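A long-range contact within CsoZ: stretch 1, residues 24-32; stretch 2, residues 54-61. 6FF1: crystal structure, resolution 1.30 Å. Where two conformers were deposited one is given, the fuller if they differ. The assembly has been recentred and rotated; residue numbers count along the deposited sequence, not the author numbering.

Stretch 1 24-32: RISNMIGVH
Stretch 2, residues 54-61: NSIEKEIY

Helices that meet far apart in sequence often combine a buried apolar seam with a charged pair at its exposed margin, and CsoZ offers a compact example. Residues 54-61 lie within a continuous helix, its phi/psi values clustering near -62/-41 and its carbonyls accepting i+4 hydrogen bonds such as K58 N to N54 O at 2.9 Å. Stretch 1 brings residues 24-26 of another helix, then a turn, then the start of a strand at V31. The backbones come closest at I25 and I56, whose CA atoms are 6.4 Å apart. R24 meets E59 while M28 meets S55 and I56, so the chains run roughly opposite to each other here; together they bury 368 Å².

R24 sets the polar margin. Its CA-to-CB bond points toward the partner helix, and the side chain curls through m, m and m, with chi4 at 174°, to present the edge of its guanidinium to E59. There a bidentate salt bridge forms: R24 NE donates to E59 OE2 at 2.9 Å, nearly linear at 175°, while R24 NH2 donates to E59 OE1, also at 2.9 Å but more bent at 152°. E59 reaches its partner with chi1 t, chi2 p and chi3 at 34°, so that each carboxylate oxygen accepts from one donor.

One residue on, I25 changes the chemistry. Its bond to CB points sideways, but the mt rotamer carries the end of the side chain nearer. I25 CG2 packs against I56 CG2 at 4.1 Å and I25 CD1 against I60 CG1 at 3.9 Å, while I25 CG1 lies 4.2 Å from E59 CG, the aliphatic part of the glutamate. I56 and I60 are also mt; spaced about one helical turn apart, they offer I25 successive apolar surfaces.

S26 and N27 do not reach stretch 2. The chain bends here, with M28 N bonded to I25 O at 3.1 Å, and M28 returns to the contact. At phi/psi -64/136, its CA-to-CB bond points toward the helix, and the m, t, p side chain places M28 CE 4.1 Å from I56 CG1 and 3.4 Å from S55 OG.

A type II turn from M28 to V31 then reverses the chain, closed by V31 N to M28 O at 3.0 Å. G30 adopts 97/-15, where a CB would jam against the preceding carbonyl oxygen. V31, at -92/123 with chi1 t, completes the apolar seam by setting V31 CG2 4.0 Å from I56 CD1. I56 thus meets I25, M28 and V31 through one buried side chain.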

# COMPACT_ATOMS: atom_id res chain seq x y z
N ARG A 24 4.98 -6.11 -2.88
CA ARG A 24 3.89 -6.93 -2.39
C ARG A 24 2.54 -6.34 -2.77
O ARG A 24 1.66 -7.08 -3.24
CB ARG A 24 3.98 -7.19 -0.92
CG ARG A 24 5.12 -8.11 -0.53
CD ARG A 24 4.69 -9.56 -0.67
NE ARG A 24 3.59 -9.91 0.18
CZ ARG A 24 2.98 -11.07 0.17
NH1 ARG A 24 3.44 -12.07 -0.58
NH2 ARG A 24 1.94 -11.31 0.95
N ILE A 25 2.34 -5.04 -2.56
CA ILE A 25 1.09 -4.46 -2.94
C ILE A 25 0.94 -4.46 -4.45
O ILE A 25 -0.12 -4.85 -5.00
CB ILE A 25 0.95 -3.05 -2.38
CG1 ILE A 25 0.91 -3.09 -0.85
CG2 ILE A 25 -0.28 -2.39 -2.96
CD1 ILE A 25 0.89 -1.69 -0.24
N SER A 26 1.97 -4.08 -5.19
CA SER A 26 1.88 -3.97 -6.62
C SER A 26 1.51 -5.31 -7.25
O SER A 26 0.83 -5.33 -8.26
CB SER A 26 3.22 -3.57 -7.25
OG SER A 26 3.51 -2.24 -6.91
N ASN A 27 2.01 -6.37 -6.72
CA ASN A 27 1.80 -7.70 -7.28
C ASN A 27 0.50 -8.36 -6.93
O ASN A 27 0.16 -9.42 -7.48
CB ASN A 27 2.98 -8.62 -6.99
CG ASN A 27 4.25 -8.17 -7.75
OD1 ASN A 27 4.20 -7.34 -8.65
ND2 ASN A 27 5.35 -8.68 -7.32
N MET A 28 -0.30 -7.71 -6.07
CA MET A 28 -1.65 -8.17 -5.89
C MET A 28 -2.41 -8.01 -7.19
O MET A 28 -2.31 -7.00 -7.87
CB MET A 28 -2.33 -7.34 -4.80
CG MET A 28 -1.73 -7.54 -3.46
SD MET A 28 -2.44 -6.38 -2.25
CE MET A 28 -4.03 -6.94 -2.12
N ILE A 29 -3.18 -9.05 -7.55
CA ILE A 29 -3.98 -8.95 -8.75
C ILE A 29 -4.96 -7.80 -8.64
O ILE A 29 -5.64 -7.69 -7.63
CB ILE A 29 -4.68 -10.24 -9.09
CG1 ILE A 29 -3.67 -11.36 -9.29
CG2 ILE A 29 -5.55 -10.04 -10.34
CD1 ILE A 29 -2.77 -11.22 -10.46
N GLY A 30 -4.99 -6.94 -9.65
CA GLY A 30 -5.86 -5.77 -9.64
C GLY A 30 -5.21 -4.50 -9.19
O GLY A 30 -5.79 -3.44 -9.37
N VAL A 31 -4.02 -4.62 -8.58
CA VAL A 31 -3.31 -3.40 -8.17
C VAL A 31 -2.36 -3.00 -9.30
O VAL A 31 -1.49 -3.77 -9.67
CB VAL A 31 -2.52 -3.60 -6.87
CG1 VAL A 31 -1.74 -2.31 -6.59
CG2 VAL A 31 -3.47 -3.94 -5.72
N HIS A 32 -2.53 -1.78 -9.77
CA HIS A 32 -1.73 -1.30 -10.87
C HIS A 32 -0.71 -0.32 -10.21
O HIS A 32 0.24 -0.72 -9.60
CB HIS A 32 -2.66 -0.78 -11.96
CG HIS A 32 -3.73 -1.76 -12.34
ND1 HIS A 32 -3.46 -3.09 -12.57
CD2 HIS A 32 -5.06 -1.63 -12.47
CE1 HIS A 32 -4.58 -3.73 -12.85
NE2 HIS A 32 -5.57 -2.86 -12.82
N ASN A 54 -9.52 -3.07 1.62
CA ASN A 54 -9.27 -3.90 2.75
C ASN A 54 -8.11 -4.87 2.56
O ASN A 54 -7.34 -5.13 3.48
CB ASN A 54 -10.53 -4.66 3.20
CG ASN A 54 -11.51 -3.78 3.93
OD1 ASN A 54 -11.27 -2.61 4.18
ND2 ASN A 54 -12.68 -4.35 4.21
N SER A 55 -8.04 -5.47 1.38
CA SER A 55 -6.96 -6.46 1.12
C SER A 55 -5.59 -5.74 1.01
O SER A 55 -4.61 -6.29 1.46
CB SER A 55 -7.25 -7.31 -0.12
OG SER A 55 -7.32 -6.57 -1.35
N ILE A 56 -5.57 -4.54 0.46
CA ILE A 56 -4.32 -3.76 0.43
C ILE A 56 -3.88 -3.42 1.83
O ILE A 56 -2.73 -3.55 2.22
CB ILE A 56 -4.52 -2.55 -0.44
CG1 ILE A 56 -4.76 -2.96 -1.88
CG2 ILE A 56 -3.31 -1.64 -0.35
CD1 ILE A 56 -5.27 -1.84 -2.77
N GLU A 57 -4.85 -2.93 2.61
CA GLU A 57 -4.56 -2.61 3.99
C GLU A 57 -4.10 -3.79 4.83
O GLU A 57 -3.24 -3.66 5.67
CB GLU A 57 -5.76 -1.89 4.63
CG GLU A 57 -5.97 -0.54 3.92
CD GLU A 57 -7.05 0.28 4.49
OE1 GLU A 57 -8.06 -0.35 5.00
OE2 GLU A 57 -6.87 1.52 4.47
N LYS A 58 -4.68 -4.96 4.55
CA LYS A 58 -4.26 -6.13 5.26
C LYS A 58 -2.78 -6.41 5.00
O LYS A 58 -2.06 -6.82 5.90
CB LYS A 58 -5.12 -7.31 4.86
CG LYS A 58 -4.67 -8.62 5.47
CD LYS A 58 -5.58 -9.80 5.16
CE LYS A 58 -5.21 -11.03 5.99
NZ LYS A 58 -3.91 -11.61 5.63
N GLU A 59 -2.34 -6.23 3.77
CA GLU A 59 -0.92 -6.44 3.47
C GLU A 59 -0.03 -5.48 4.23
O GLU A 59 1.02 -5.86 4.76
CB GLU A 59 -0.65 -6.32 1.99
CG GLU A 59 0.80 -6.53 1.60
CD GLU A 59 1.36 -7.88 1.97
OE1 GLU A 59 0.63 -8.88 1.95
OE2 GLU A 59 2.58 -8.04 2.20
N ILE A 60 -0.49 -4.23 4.33
CA ILE A 60 0.24 -3.23 5.14
C ILE A 60 0.39 -3.70 6.55
O ILE A 60 1.45 -3.63 7.14
CB ILE A 60 -0.38 -1.87 4.96
CG1 ILE A 60 -0.25 -1.43 3.51
CG2 ILE A 60 0.20 -0.84 5.92
CD1 ILE A 60 -1.11 -0.19 3.14
N TYR A 61 -0.73 -4.12 7.15
CA TYR A 61 -0.71 -4.62 8.50
C TYR A 61 0.12 -5.89 8.66
O TYR A 61 0.83 -6.08 9.65
CB TYR A 61 -2.15 -4.83 9.02
CG TYR A 61 -2.68 -3.60 9.67
CD1 TYR A 61 -3.03 -2.52 8.91
CD2 TYR A 61 -2.72 -3.48 11.03
CE1 TYR A 61 -3.44 -1.34 9.50
CE2 TYR A 61 -3.16 -2.30 11.63
CZ TYR A 61 -3.46 -1.23 10.85
OH TYR A 61 -3.84 -0.02 11.38